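Local coordinates for ChrR-like cupin domain-containing protein (Ralstonia eutropha JMP134, PDB 3EBR), which is of unknown function but carries a ChrR-like cupin domain and packs as a tetramer of beta-rich subunits, at residues Asp16-Pro21 with Leu141-Ala146; Leu118-Asp123 with Ala129-Lys134; Met55-His60 with Asp123-Ile128; Gln70-Tyr75 with Val81-Ser86. One frame throughout, in Å; residues are numbered along the deposited sequence. Where two conformers were deposited one is given.

Interaction 1. Residues Asp16-Pro21 with Leu141-Ala146; sequences DTPWMP and LNYCKA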
# COMPACT_ATOMS: atom_id res chain seq x y z
N ASP A 16 -12.80 -3.13 23.67
CA ASP A 16 -12.01 -4.38 23.67
C ASP A 16 -10.49 -4.09 23.48
O ASP A 16 -9.68 -5.01 23.30
CB ASP A 16 -12.51 -5.38 22.61
CG ASP A 16 -13.89 -5.96 22.93
OD1 ASP A 16 -14.36 -5.89 24.09
OD2 ASP A 16 -14.48 -6.52 22.00
N THR A 17 -10.13 -2.81 23.53
CA THR A 17 -8.77 -2.31 23.43
C THR A 17 -8.80 -1.06 24.35
O THR A 17 -9.67 -0.20 24.18
CB THR A 17 -8.35 -2.03 21.98
OG1 THR A 17 -7.05 -1.43 22.00
CG2 THR A 17 -9.33 -1.11 21.27
N PRO A 18 -7.89 -0.97 25.34
CA PRO A 18 -7.99 0.18 26.25
C PRO A 18 -7.43 1.52 25.77
O PRO A 18 -6.53 1.57 24.93
CB PRO A 18 -7.14 -0.28 27.46
CG PRO A 18 -6.13 -1.15 26.89
CD PRO A 18 -6.76 -1.85 25.72
N TRP A 19 -8.03 2.60 26.31
CA TRP A 19 -7.55 3.96 26.10
C TRP A 19 -6.35 3.97 27.02
O TRP A 19 -6.45 3.46 28.13
CB TRP A 19 -8.50 5.06 26.55
CG TRP A 19 -9.54 5.47 25.59
CD1 TRP A 19 -10.86 5.17 25.63
CD2 TRP A 19 -9.34 6.30 24.44
NE1 TRP A 19 -11.51 5.77 24.57
CE2 TRP A 19 -10.60 6.47 23.82
CE3 TRP A 19 -8.21 6.92 23.87
CZ2 TRP A 19 -10.76 7.22 22.64
CZ3 TRP A 19 -8.37 7.68 22.71
CH2 TRP A 19 -9.64 7.82 22.10
N MSE A 20 -5.25 4.55 26.57
CA MSE A 20 -4.04 4.60 27.39
C MSE A 20 -3.24 5.87 27.15
O MSE A 20 -3.24 6.37 26.03
CB MSE A 20 -3.19 3.37 27.11
CG MSE A 20 -2.72 3.19 25.64
SE MSE A 20 -1.70 1.57 25.36
CE MSE A 20 -0.56 1.90 26.51
N PRO A 21 -2.53 6.37 28.18
CA PRO A 21 -1.75 7.58 28.01
C PRO A 21 -0.57 7.33 27.08
O PRO A 21 -0.04 6.21 27.06
CB PRO A 21 -1.25 7.90 29.42
CG PRO A 21 -1.38 6.65 30.16
CD PRO A 21 -2.41 5.82 29.54
N LEU A 141 1.54 -3.50 24.85
CA LEU A 141 1.89 -4.66 25.70
C LEU A 141 2.34 -4.25 27.12
O LEU A 141 2.06 -5.00 28.05
CB LEU A 141 2.94 -5.54 25.01
CG LEU A 141 2.55 -6.23 23.70
CD1 LEU A 141 3.76 -6.90 23.08
CD2 LEU A 141 1.42 -7.24 23.89
N ASN A 142 3.05 -3.12 27.28
CA ASN A 142 3.48 -2.64 28.63
C ASN A 142 2.29 -2.23 29.52
O ASN A 142 2.31 -2.51 30.72
CB ASN A 142 4.50 -1.47 28.56
CG ASN A 142 5.91 -1.90 28.10
OD1 ASN A 142 6.33 -3.05 28.24
ND2 ASN A 142 6.65 -0.94 27.54
N TYR A 143 1.29 -1.57 28.94
CA TYR A 143 0.07 -1.16 29.67
C TYR A 143 -0.76 -2.38 30.06
O TYR A 143 -1.28 -2.43 31.17
CB TYR A 143 -0.78 -0.21 28.84
CG TYR A 143 -2.12 0.25 29.41
CD1 TYR A 143 -3.28 -0.52 29.26
CD2 TYR A 143 -2.24 1.49 30.03
CE1 TYR A 143 -4.51 -0.10 29.77
CE2 TYR A 143 -3.48 1.92 30.55
CZ TYR A 143 -4.60 1.12 30.41
OH TYR A 143 -5.81 1.55 30.92
N CYS A 144 -0.92 -3.30 29.10
CA CYS A 144 -1.66 -4.55 29.34
C CYS A 144 -1.03 -5.37 30.47
O CYS A 144 -1.75 -5.81 31.36
CB CYS A 144 -1.76 -5.41 28.07
SG CYS A 144 -2.90 -4.76 26.81
N LYS A 145 0.30 -5.55 30.42
CA LYS A 145 1.05 -6.30 31.45
C LYS A 145 1.06 -5.58 32.80
O LYS A 145 1.10 -6.24 33.83
CB LYS A 145 2.49 -6.59 31.02
N ALA A 146 1.08 -4.24 32.78
CA ALA A 146 1.03 -3.41 34.00
C ALA A 146 -0.30 -3.63 34.73
O ALA A 146 -0.32 -3.75 35.95
CB ALA A 146 1.22 -1.94 33.68
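One aromatic ring carries nearly all of this contact: Tyr143 of helix 133-146 is met by Pro18, Met20 and Pro21 from the other segment. Met20, present as selenomethionine, comes over one face of the ring. Its CB stands 3.9 Å from the centroid of the Tyr143 ring, 22° off the normal and shifted toward the rim, a CH-pi contact. Chi1 of 59° sets Met20 CG between the backbone N and the carbonyl carbon, and farther along the chain Met20 SE approaches the Tyr143 centroid obliquely at 4.9 Å, a Met-aromatic contact. Pro18 slides past the tyrosine side chain in the opposite direction, and its CG lies 3.5 Å from Tyr143 CE1. Pro21 CD lies 4.2 Å from Tyr143 CE2, the two side chains crossing at about a right angle. Tyr143 can reach all three residues because its CG stands anti to the backbone N (chi1 177°), which carries the ring out from the helix. The arrangement packs the C-terminal helix of the chain against an edge strand of the cupin sandwich and the residues before it: strand 20-21 is outermost in a six-stranded antiparallel sheet and bonds through Met20 to Val31. Tyr143 also stacks on His147, and both Pro18 and Tyr143 touch Ile149 in the C-terminal tail. Thr17 OG1 is hydrogen-bonded to the carbonyl of Tyr33.

Interaction 2. Residues Leu118-Asp123 with Ala129-Lys134; sequences LLYLDD and AVENWK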
# COMPACT_ATOMS: atom_id res chain seq x y z
N LEU A 118 7.10 8.06 12.74
CA LEU A 118 6.94 9.47 13.12
C LEU A 118 8.24 9.88 13.81
O LEU A 118 8.48 9.45 14.93
CB LEU A 118 5.74 9.68 14.05
CG LEU A 118 4.32 9.48 13.52
CD1 LEU A 118 3.32 9.50 14.67
CD2 LEU A 118 3.98 10.55 12.52
N LEU A 119 9.07 10.68 13.14
CA LEU A 119 10.35 11.16 13.67
C LEU A 119 10.12 12.54 14.30
O LEU A 119 9.95 13.51 13.58
CB LEU A 119 11.39 11.23 12.55
CG LEU A 119 11.66 9.93 11.77
CD1 LEU A 119 12.59 10.20 10.59
CD2 LEU A 119 12.23 8.84 12.67
N TYR A 120 10.11 12.62 15.63
CA TYR A 120 9.88 13.89 16.35
C TYR A 120 11.15 14.73 16.32
O TYR A 120 12.24 14.17 16.47
CB TYR A 120 9.38 13.63 17.78
CG TYR A 120 8.03 12.95 17.74
CD1 TYR A 120 6.85 13.69 17.66
CD2 TYR A 120 7.92 11.56 17.72
CE1 TYR A 120 5.59 13.07 17.60
CE2 TYR A 120 6.69 10.93 17.65
CZ TYR A 120 5.52 11.68 17.59
OH TYR A 120 4.29 11.05 17.53
N LEU A 121 10.99 16.04 16.13
CA LEU A 121 12.10 16.99 15.99
C LEU A 121 12.21 18.13 17.01
O LEU A 121 11.21 18.47 17.64
CB LEU A 121 11.99 17.65 14.60
CG LEU A 121 11.92 16.75 13.36
CD1 LEU A 121 11.75 17.62 12.13
CD2 LEU A 121 13.15 15.87 13.22
N ASP A 122 13.42 18.69 17.13
CA ASP A 122 13.75 19.85 17.99
C ASP A 122 13.54 21.09 17.16
O ASP A 122 13.27 20.99 15.96
CB ASP A 122 15.23 19.87 18.47
CG ASP A 122 15.51 18.90 19.58
N ASP A 123 13.67 22.27 17.80
CA ASP A 123 13.62 23.57 17.10
C ASP A 123 14.88 23.62 16.21
O ASP A 123 14.79 24.04 15.05
CB ASP A 123 13.59 24.76 18.06
CG ASP A 123 12.32 24.84 18.89
OD1 ASP A 123 11.31 24.17 18.58
OD2 ASP A 123 12.33 25.61 19.87
N ALA A 129 12.88 11.81 19.09
CA ALA A 129 12.09 10.60 19.35
C ALA A 129 11.55 10.04 18.06
O ALA A 129 11.37 10.77 17.09
CB ALA A 129 10.95 10.93 20.29
N VAL A 130 11.31 8.73 18.07
CA VAL A 130 10.75 8.00 16.93
C VAL A 130 9.61 7.13 17.42
O VAL A 130 9.77 6.45 18.44
CB VAL A 130 11.78 7.10 16.24
CG1 VAL A 130 11.13 6.40 15.06
CG2 VAL A 130 12.97 7.91 15.78
N GLU A 131 8.46 7.20 16.75
CA GLU A 131 7.31 6.36 17.04
C GLU A 131 7.03 5.53 15.81
O GLU A 131 6.95 6.07 14.71
CB GLU A 131 6.06 7.15 17.44
CG GLU A 131 6.11 7.64 18.87
CD GLU A 131 6.12 6.51 19.87
OE1 GLU A 131 5.26 5.62 19.75
OE2 GLU A 131 7.00 6.53 20.77
N ASN A 132 6.88 4.22 16.03
CA ASN A 132 6.65 3.27 14.98
C ASN A 132 5.80 2.13 15.52
O ASN A 132 5.33 2.22 16.66
CB ASN A 132 8.01 2.82 14.42
CG ASN A 132 8.94 2.23 15.47
OD1 ASN A 132 8.55 1.78 16.54
ND2 ASN A 132 10.22 2.22 15.12
N TRP A 133 5.61 1.09 14.72
CA TRP A 133 4.83 -0.07 15.15
C TRP A 133 5.45 -0.76 16.38
O TRP A 133 4.71 -1.31 17.19
CB TRP A 133 4.64 -1.09 14.00
CG TRP A 133 5.82 -1.92 13.65
CD1 TRP A 133 6.72 -1.70 12.66
CD2 TRP A 133 6.23 -3.13 14.30
NE1 TRP A 133 7.67 -2.70 12.64
CE2 TRP A 133 7.39 -3.59 13.64
CE3 TRP A 133 5.72 -3.88 15.38
CZ2 TRP A 133 8.07 -4.76 14.04
CZ3 TRP A 133 6.39 -5.03 15.78
CH2 TRP A 133 7.55 -5.47 15.10
N LYS A 134 6.79 -0.77 16.48
CA LYS A 134 7.50 -1.39 17.60
C LYS A 134 7.23 -0.64 18.90
O LYS A 134 6.90 -1.27 19.91
CB LYS A 134 9.02 -1.49 17.35
CG LYS A 134 9.41 -2.38 16.19
CD LYS A 134 10.91 -2.49 16.02
CE LYS A 134 11.27 -3.60 15.03
NZ LYS A 134 12.74 -3.73 14.84
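Leu118 N donates to Glu131 O at 2.8 Å. The return bond, Glu131 N to Leu118 O at 2.9 Å, closes an antiparallel hydrogen-bonded pair, and Leu118 O also receives a CA-H...O contact from Val130 CA. Next along the hairpin, Leu119 and Val130 form a non-hydrogen-bonded pair. Their side chains run alongside each other on one face of the sheet, and Leu119 CD2 meets both methyls of Val130. On the other sheet face, the Tyr120 ring turns its edge to the aliphatic part of Glu131, with Tyr120 CE2 3.6 Å from Glu131 CG, while Tyr120 CB sits 4.0 Å from Ala129 CB. A bend in the glutamate chain (chi2 -64°) takes the carboxylate away from the tyrosine, and its OE1 hydrogen-bonds Thr135 OG1 and pairs with Arg139, both on helix 133-146. Asn132 occupies the N-cap position of that helix. Leu119 also packs on Leu119 of the third subunit. Glu131 therefore has a divided role: its backbone and methylenes belong to the hairpin, whereas its charge, probably balanced by Arg139, ties the last strand to the helix that follows.

Interaction 3. Residues Met55-His60 with Asp123-Ile128; sequences MPRHHH and DKDNII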
# COMPACT_ATOMS: atom_id res chain seq x y z
N MSE A 55 1.43 20.33 20.07
CA MSE A 55 2.22 19.08 20.12
C MSE A 55 3.52 19.18 19.35
O MSE A 55 3.68 20.12 18.56
CB MSE A 55 1.33 17.90 19.71
CG MSE A 55 0.61 17.39 20.93
SE MSE A 55 -0.58 16.03 20.56
CE MSE A 55 0.58 14.63 19.54
N PRO A 56 4.47 18.23 19.59
CA PRO A 56 5.77 18.37 18.92
C PRO A 56 5.74 18.24 17.42
O PRO A 56 4.87 17.55 16.88
CB PRO A 56 6.60 17.23 19.52
CG PRO A 56 5.61 16.23 19.88
CD PRO A 56 4.46 17.00 20.41
N ARG A 57 6.67 18.94 16.76
CA ARG A 57 6.79 18.88 15.32
C ARG A 57 7.35 17.51 15.00
O ARG A 57 8.24 17.02 15.71
CB ARG A 57 7.68 20.00 14.77
CG ARG A 57 7.70 20.05 13.23
CD ARG A 57 8.28 21.37 12.72
NE ARG A 57 9.64 21.59 13.23
CZ ARG A 57 10.79 21.34 12.60
NH1 ARG A 57 10.86 20.87 11.35
NH2 ARG A 57 11.93 21.60 13.25
N HIS A 58 6.79 16.87 13.99
CA HIS A 58 7.24 15.56 13.57
C HIS A 58 7.40 15.51 12.07
O HIS A 58 6.69 16.22 11.36
CB HIS A 58 6.26 14.45 14.02
CG HIS A 58 4.89 14.53 13.41
ND1 HIS A 58 3.81 15.07 14.07
CD2 HIS A 58 4.42 14.11 12.21
CE1 HIS A 58 2.74 14.99 13.31
NE2 HIS A 58 3.08 14.42 12.17
N HIS A 59 8.35 14.70 11.63
CA HIS A 59 8.62 14.42 10.23
C HIS A 59 8.05 13.03 10.15
O HIS A 59 8.36 12.22 11.03
CB HIS A 59 10.10 14.38 9.93
CG HIS A 59 10.43 13.97 8.53
ND1 HIS A 59 10.76 14.87 7.54
CD2 HIS A 59 10.50 12.74 7.95
CE1 HIS A 59 11.01 14.22 6.42
NE2 HIS A 59 10.86 12.93 6.64
N HIS A 60 7.23 12.77 9.12
CA HIS A 60 6.63 11.45 8.92
C HIS A 60 7.13 10.83 7.60
O HIS A 60 7.10 11.49 6.56
CB HIS A 60 5.11 11.53 8.97
CG HIS A 60 4.46 10.19 8.86
ND1 HIS A 60 4.76 9.16 9.73
CD2 HIS A 60 3.52 9.71 8.02
CE1 HIS A 60 4.06 8.10 9.40
NE2 HIS A 60 3.29 8.41 8.38
N ASP A 123 13.67 22.27 17.80
CA ASP A 123 13.62 23.57 17.10
C ASP A 123 14.88 23.62 16.21
O ASP A 123 14.79 24.04 15.05
CB ASP A 123 13.59 24.76 18.06
CG ASP A 123 12.32 24.84 18.89
OD1 ASP A 123 11.31 24.17 18.58
OD2 ASP A 123 12.33 25.61 19.87
N LYS A 124 16.02 23.12 16.73
CA LYS A 124 17.29 23.01 15.98
C LYS A 124 17.28 21.89 14.88
O LYS A 124 18.33 21.55 14.33
CB LYS A 124 18.49 22.82 16.93
N ASP A 125 16.10 21.30 14.63
CA ASP A 125 15.77 20.31 13.60
C ASP A 125 16.33 18.87 13.85
O ASP A 125 16.21 18.02 12.97
CB ASP A 125 16.19 20.91 12.22
CG ASP A 125 15.30 20.50 11.05
OD1 ASP A 125 14.18 19.99 11.24
OD2 ASP A 125 15.72 20.76 9.91
N ASN A 126 16.84 18.59 15.06
CA ASN A 126 17.38 17.27 15.42
C ASN A 126 16.28 16.24 15.68
O ASN A 126 15.27 16.59 16.25
CB ASN A 126 18.20 17.33 16.72
CG ASN A 126 19.40 18.23 16.64
OD1 ASN A 126 19.55 19.02 15.71
ND2 ASN A 126 20.25 18.15 17.66
N ILE A 127 16.53 14.98 15.31
CA ILE A 127 15.59 13.88 15.55
C ILE A 127 15.77 13.48 17.02
O ILE A 127 16.85 13.02 17.38
CB ILE A 127 15.86 12.64 14.67
CG1 ILE A 127 15.69 12.97 13.18
CG2 ILE A 127 14.94 11.48 15.06
CD1 ILE A 127 15.99 11.80 12.25
N ILE A 128 14.73 13.67 17.84
CA ILE A 128 14.76 13.36 19.29
C ILE A 128 14.07 12.04 19.65
O ILE A 128 14.62 11.26 20.43
CB ILE A 128 14.19 14.54 20.19
CG1 ILE A 128 12.72 14.92 19.89
CG2 ILE A 128 15.08 15.73 20.03
CD1 ILE A 128 12.20 16.07 20.72
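Arg57 and Asp125 form a salt bridge in which a single carboxylate oxygen serves both terminal nitrogens. Asp125 OD1 lies 3.4 Å from Arg57 NH1 and equally 3.4 Å from Arg57 NH2, two weak hydrogen bonds, each bent to 148°. The oxygen comes in at the edge of the guanidinium, near its plane, and the carboxylate is turned 33° from that plane. Arg57 NH2 has a further weak bond to the carbonyl of Asp122, so the group is held from the hairpin by several modest attractions. Asp123, its OD1 5.9 Å from Arg57 NH2, may add a weak long-range attraction. Arg57 extends from the backbone with CG anti to N (chi1 -174°), then bends at chi3, which brings its head to the turn. Asp125 OD2 makes a long, weak ion pair with Arg95, whose NE bonds His59 ND1. Farther out, the Arg57 side chain also touches Leu121 and Thr97, while its backbone bonds to that of Leu121. Asp125 itself sits in the connection between strands 118-121 and 127-131, with a positive phi. The contact links the turn of this beta hairpin to Arg57, next to His58 in sequence; strand 58-60 pairs with strand 118-121 in the same antiparallel sheet. That strand carries His58 and His60, whose His-X-His spacing recalls the first conserved motif of cupins, so the bridge lies close in sequence to a characteristic element of the cupin fold.

Interaction 4. Residues Gln70-Tyr75 with Val81-Ser86; sequences QGSWRY and VAHAGS
Trp73 and Ala82 form a single antiparallel hydrogen-bonded bridge, with Trp73 N donating to Ala82 O at 3.1 Å and Ala82 N to Trp73 O at 2.8 Å, while the touching parts run in nearly opposite directions, 169° apart. Beside this bridge the Ala82 methyl sits on one face of the indole: its CB is 4.0 Å from the centroid of the five-membered ring of Trp73, a CH-pi contact. The indole is placed there by chi1 of 61°, which sets CG between the backbone N and the carbonyl carbon; Trp73 NE1 is then hydrogen-bonded to Thr68 OG1. To one side of the bridge Arg74 CD touches Val81 CG2 at 3.9 Å. To the other, Ser72 OG lies 3.5 Å from His83 CD2, and Ala84 CB rests 3.8 Å from Gln70 CA. The pairing joins the two sheets of the cupin beta sandwich: strand 64-70 belongs to the six-stranded sheet, the chain passes through Gly71 into strand 73-75 at the edge of the five-stranded one, and 81-86 leads it back to strand 87-90 beside 64-70. A type II turn from His83 to Ser86 makes this return, with Gly85 taking the positive phi (92°) of its third position. Ser86 N bonds His83 O to close the turn, and Ser86 OG is another donor to the same oxygen. At the indole's edge, Trp73 CZ3 lies over a face of the Tyr75 ring. His83 ND1 hydrogen-bonds Asp13 of the fourth subunit, and Ala82 packs on Cys11 of that same subunit.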
# COMPACT_ATOMS: atom_id res chain seq x y z
N GLN A 70 -14.20 14.28 16.60
CA GLN A 70 -14.71 15.51 17.24
C GLN A 70 -13.58 16.48 17.51
O GLN A 70 -12.41 16.09 17.55
CB GLN A 70 -15.49 15.26 18.53
CG GLN A 70 -14.72 14.71 19.72
CD GLN A 70 -15.46 14.96 21.02
OE1 GLN A 70 -16.67 14.77 21.11
NE2 GLN A 70 -14.73 15.40 22.04
N GLY A 71 -13.97 17.73 17.75
CA GLY A 71 -13.05 18.81 18.02
C GLY A 71 -12.50 19.38 16.73
O GLY A 71 -12.88 18.95 15.64
N SER A 72 -11.62 20.38 16.87
CA SER A 72 -10.98 21.03 15.73
C SER A 72 -9.49 21.18 15.99
O SER A 72 -9.09 21.43 17.12
CB SER A 72 -11.59 22.39 15.42
OG SER A 72 -12.99 22.30 15.27
N TRP A 73 -8.69 21.03 14.94
CA TRP A 73 -7.24 21.14 15.04
C TRP A 73 -6.69 21.59 13.70
O TRP A 73 -7.43 21.72 12.72
CB TRP A 73 -6.64 19.81 15.49
CG TRP A 73 -6.92 18.69 14.55
CD1 TRP A 73 -8.00 17.87 14.56
CD2 TRP A 73 -6.09 18.27 13.46
NE1 TRP A 73 -7.91 16.98 13.54
CE2 TRP A 73 -6.75 17.19 12.84
CE3 TRP A 73 -4.87 18.70 12.95
CZ2 TRP A 73 -6.22 16.53 11.73
CZ3 TRP A 73 -4.35 18.06 11.85
CH2 TRP A 73 -5.01 16.98 11.25
N ARG A 74 -5.39 21.84 13.68
CA ARG A 74 -4.68 22.29 12.49
C ARG A 74 -3.19 22.10 12.63
O ARG A 74 -2.70 21.75 13.71
CB ARG A 74 -4.97 23.77 12.27
CG ARG A 74 -4.72 24.67 13.51
CD ARG A 74 -5.07 26.11 13.23
NE ARG A 74 -4.00 26.82 12.55
CZ ARG A 74 -3.06 27.59 13.12
NH1 ARG A 74 -3.02 27.82 14.45
NH2 ARG A 74 -2.15 28.17 12.34
N TYR A 75 -2.48 22.30 11.53
CA TYR A 75 -1.03 22.25 11.48
C TYR A 75 -0.58 23.69 11.40
O TYR A 75 -1.20 24.48 10.67
CB TYR A 75 -0.49 21.48 10.28
CG TYR A 75 -0.85 20.02 10.26
CD1 TYR A 75 -0.44 19.19 11.31
CD2 TYR A 75 -1.51 19.44 9.18
CE1 TYR A 75 -0.72 17.83 11.31
CE2 TYR A 75 -1.80 18.05 9.18
CZ TYR A 75 -1.39 17.27 10.24
OH TYR A 75 -1.69 15.93 10.28
N VAL A 81 -8.16 24.54 8.80
CA VAL A 81 -8.52 23.92 10.08
C VAL A 81 -9.37 22.69 9.80
O VAL A 81 -10.33 22.77 9.03
CB VAL A 81 -9.30 24.86 10.99
CG1 VAL A 81 -9.69 24.16 12.29
CG2 VAL A 81 -8.48 26.09 11.30
N ALA A 82 -9.01 21.55 10.41
CA ALA A 82 -9.73 20.30 10.26
C ALA A 82 -10.79 20.27 11.34
O ALA A 82 -10.44 20.31 12.52
CB ALA A 82 -8.80 19.10 10.40
N HIS A 83 -12.07 20.23 10.95
CA HIS A 83 -13.21 20.15 11.88
C HIS A 83 -13.72 18.73 11.94
O HIS A 83 -13.26 17.89 11.17
CB HIS A 83 -14.35 21.05 11.41
CG HIS A 83 -13.94 22.48 11.25
ND1 HIS A 83 -13.54 23.00 10.04
CD2 HIS A 83 -13.85 23.49 12.14
CE1 HIS A 83 -13.23 24.27 10.19
NE2 HIS A 83 -13.42 24.60 11.46
N ALA A 84 -14.66 18.46 12.85
CA ALA A 84 -15.28 17.14 12.98
C ALA A 84 -15.98 16.82 11.66
O ALA A 84 -16.64 17.69 11.09
CB ALA A 84 -16.27 17.12 14.12
N GLY A 85 -15.79 15.60 11.16
CA GLY A 85 -16.34 15.17 9.88
C GLY A 85 -15.43 15.40 8.68
O GLY A 85 -15.79 15.03 7.56
N SER A 86 -14.24 15.98 8.90
CA SER A 86 -13.28 16.24 7.83
C SER A 86 -12.31 15.08 7.72
O SER A 86 -12.25 14.22 8.61
CB SER A 86 -12.48 17.51 8.11
OG SER A 86 -11.68 17.37 9.27

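Overall arrangement
Interactions 2 and 3 are neighbours, their centres about 7 Å apart: they share Asp123, and strand 118-121 lies between strands 58-60 and 127-131 in the five-stranded sheet. Both touch the third subunit. Interaction 4 sits at the far edge of that sheet, its centre about 23 Å from that of interaction 2, and meets the fourth subunit. Interaction 1 lies across the chain's centre from interaction 4 and shares helix 133-146 with interaction 2, centres about 20 Å apart. Along the chain, interaction 4 falls between the segments of interaction 3 and closes before interaction 2 opens; the segments of 2 and 3 alternate. Interaction 1 spans them all, so the C-terminal helix packs against the N-terminal part of the chain.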